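NimC/NimA family protein (Clostridium acetobutylicum, PDB 2IG6) binds flavin mononucleotide and is probably a flavin-dependent oxidoreductase of the NimC/NimA family. Local coordinates at residues Arg46-Val51 and Lys66-Gln71. Sequence-based numbering, arbitrary orientation. Where two conformers were deposited one is given.
Sequences RPFGAV and KKCFKQ. With FMN (flavin mononucleotide), chain D.
R46 and C68 pack tightly under the FMN phosphate. C68 CB lies over one face of the guanidinium, near its rim, 3.4 Å from R46 NH2. The arginine chain bends at chi2 and chi3 (-75° and -69°), which turns NE and NH2 to the cofactor. NE donates to FMN O5'. NH2 makes a nearly straight bond of 2.8 Å to FMN O1P (174°). NH2 also gives a more bent bond to Q71 OE1, 3.0 Å away, tilted out of the amide plane. T37 on strand 33-39 bonds both Q71 OE1 and R46 NH1, and so ties the two side chains together. In one of the two deposited conformers of C68, SG sits at the edge of the F48 ring, 4.0 Å from F48 CZ, a sulfur-aromatic contact. One face of F48 lies under the flavin, with FMN N3 3.4 Å above the ring plane. This is the FMN site of a split-barrel fold of the pyridoxamine 5'-phosphate oxidase type. Strand 42-48 runs along one side of the cofactor, and the start of helix 67-74 receives the phosphate, C68 N bonding FMN O3P at 2.9 Å. R91 of the second subunit also bonds the FMN. Direct packing is looser at K66, the N-cap residue. It touches no residue of 46-51 and reaches that segment through FMN, its extended chain placing NZ in two bonds, to FMN O3' and O2. K67 is exposed, and its chain is modelled only as far as CD.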
# COMPACT_ATOMS: atom_id res chain seq x y z
N ARG A 46 0.00 4.36 3.07
CA ARG A 46 -0.30 5.69 2.55
C ARG A 46 0.51 5.92 1.29
O ARG A 46 1.53 5.27 1.10
CB ARG A 46 0.01 6.77 3.60
CG ARG A 46 1.48 7.16 3.72
CD ARG A 46 2.25 6.10 4.47
NE ARG A 46 1.88 6.04 5.87
CZ ARG A 46 2.14 5.05 6.72
NH1 ARG A 46 2.74 3.94 6.33
NH2 ARG A 46 1.82 5.18 7.99
N PRO A 47 0.05 6.84 0.42
CA PRO A 47 0.82 7.15 -0.78
C PRO A 47 2.09 7.95 -0.46
O PRO A 47 2.09 8.83 0.42
CB PRO A 47 -0.15 7.99 -1.61
CG PRO A 47 -1.12 8.55 -0.67
CD PRO A 47 -1.22 7.60 0.48
N PHE A 48 3.17 7.58 -1.13
CA PHE A 48 4.45 8.30 -1.12
C PHE A 48 4.80 8.61 -2.58
O PHE A 48 4.27 7.99 -3.50
CB PHE A 48 5.56 7.45 -0.48
CG PHE A 48 5.87 7.79 0.97
CD1 PHE A 48 4.87 8.08 1.88
CD2 PHE A 48 7.19 7.80 1.41
CE1 PHE A 48 5.18 8.39 3.21
CE2 PHE A 48 7.49 8.06 2.72
CZ PHE A 48 6.50 8.39 3.63
N GLY A 49 5.68 9.55 -2.83
CA GLY A 49 5.92 9.93 -4.22
C GLY A 49 7.26 10.52 -4.58
O GLY A 49 7.40 11.04 -5.66
N ALA A 50 8.23 10.43 -3.69
CA ALA A 50 9.53 11.05 -3.95
C ALA A 50 10.53 9.96 -3.68
O ALA A 50 10.43 9.26 -2.67
CB ALA A 50 9.76 12.24 -3.04
N VAL A 51 11.42 9.74 -4.63
CA VAL A 51 12.54 8.84 -4.44
C VAL A 51 13.73 9.46 -5.10
O VAL A 51 13.61 10.18 -6.10
CB VAL A 51 12.33 7.40 -5.03
CG1 VAL A 51 11.34 6.64 -4.21
CG2 VAL A 51 11.89 7.46 -6.50
N LYS A 66 5.49 13.18 11.63
CA LYS A 66 4.40 12.32 11.14
C LYS A 66 4.40 10.93 11.77
O LYS A 66 5.46 10.39 12.11
CB LYS A 66 4.51 12.13 9.63
CG LYS A 66 4.24 13.37 8.80
CD LYS A 66 4.31 12.96 7.33
CE LYS A 66 4.10 14.09 6.35
NZ LYS A 66 4.00 13.54 4.96
N LYS A 67 3.21 10.35 11.89
CA LYS A 67 3.06 8.99 12.39
C LYS A 67 3.87 7.98 11.56
O LYS A 67 4.49 7.07 12.10
CB LYS A 67 1.56 8.57 12.43
CG LYS A 67 0.75 9.32 13.48
CD LYS A 67 -0.74 8.92 13.49
N CYS A 68 3.87 8.15 10.24
CA CYS A 68 4.57 7.21 9.37
C CYS A 68 6.07 7.19 9.70
O CYS A 68 6.67 6.12 9.74
CB CYS A 68 4.33 7.50 7.89
SG CYS A 68 4.87 9.11 7.25
N PHE A 69 6.66 8.35 9.95
CA PHE A 69 8.07 8.43 10.32
C PHE A 69 8.32 7.73 11.65
O PHE A 69 9.22 6.91 11.79
CB PHE A 69 8.51 9.89 10.45
CG PHE A 69 9.94 10.05 10.87
CD1 PHE A 69 10.95 9.98 9.93
CD2 PHE A 69 10.27 10.24 12.18
CE1 PHE A 69 12.26 10.10 10.31
CE2 PHE A 69 11.61 10.35 12.57
CZ PHE A 69 12.59 10.28 11.63
N LYS A 70 7.49 8.04 12.64
CA LYS A 70 7.66 7.46 13.97
C LYS A 70 7.53 5.93 13.89
O LYS A 70 8.25 5.19 14.57
CB LYS A 70 6.63 8.06 14.93
CG LYS A 70 6.87 9.54 15.19
CD LYS A 70 5.67 10.27 15.81
CE LYS A 70 6.05 11.72 16.12
NZ LYS A 70 4.92 12.53 16.67
N GLN A 71 6.62 5.47 13.04
CA GLN A 71 6.45 4.02 12.83
C GLN A 71 7.71 3.38 12.25
O GLN A 71 8.08 2.28 12.65
CB GLN A 71 5.24 3.75 11.94
CG GLN A 71 3.92 4.04 12.67
CD GLN A 71 2.75 4.29 11.76
OE1 GLN A 71 2.77 3.94 10.58
NE2 GLN A 71 1.70 4.90 12.31
N1 FMN D . 4.37 11.92 2.54
C2 FMN D . 5.71 11.74 2.82
O2 FMN D . 6.08 11.83 3.98
N3 FMN D . 6.60 11.44 1.81
C4 FMN D . 6.19 11.38 0.49
O4 FMN D . 6.94 10.94 -0.38
C4A FMN D . 4.83 11.56 0.21
N5 FMN D . 4.38 11.51 -1.11
C5A FMN D . 3.04 11.65 -1.37
C6 FMN D . 2.58 11.56 -2.69
C7 FMN D . 1.23 11.71 -2.96
C7M FMN D . 0.80 11.67 -4.39
C8 FMN D . 0.34 11.95 -1.91
C8M FMN D . -1.15 11.94 -2.13
C9 FMN D . 0.77 12.07 -0.61
C9A FMN D . 2.15 11.90 -0.33
N10 FMN D . 2.59 11.99 0.98
C10 FMN D . 3.95 11.83 1.24
C1' FMN D . 1.72 12.39 2.13
C2' FMN D . 1.32 11.17 2.96
O2' FMN D . 0.52 10.25 2.20
C3' FMN D . 0.56 11.66 4.18
O3' FMN D . 1.31 12.67 4.87
C4' FMN D . 0.20 10.53 5.13
O4' FMN D . -0.81 11.00 5.99
C5' FMN D . 1.39 10.10 5.99
O5' FMN D . 1.17 8.87 6.67
P FMN D . 0.69 8.90 8.21
O1P FMN D . 0.52 7.51 8.71
O2P FMN D . -0.63 9.65 8.23
O3P FMN D . 1.69 9.66 9.04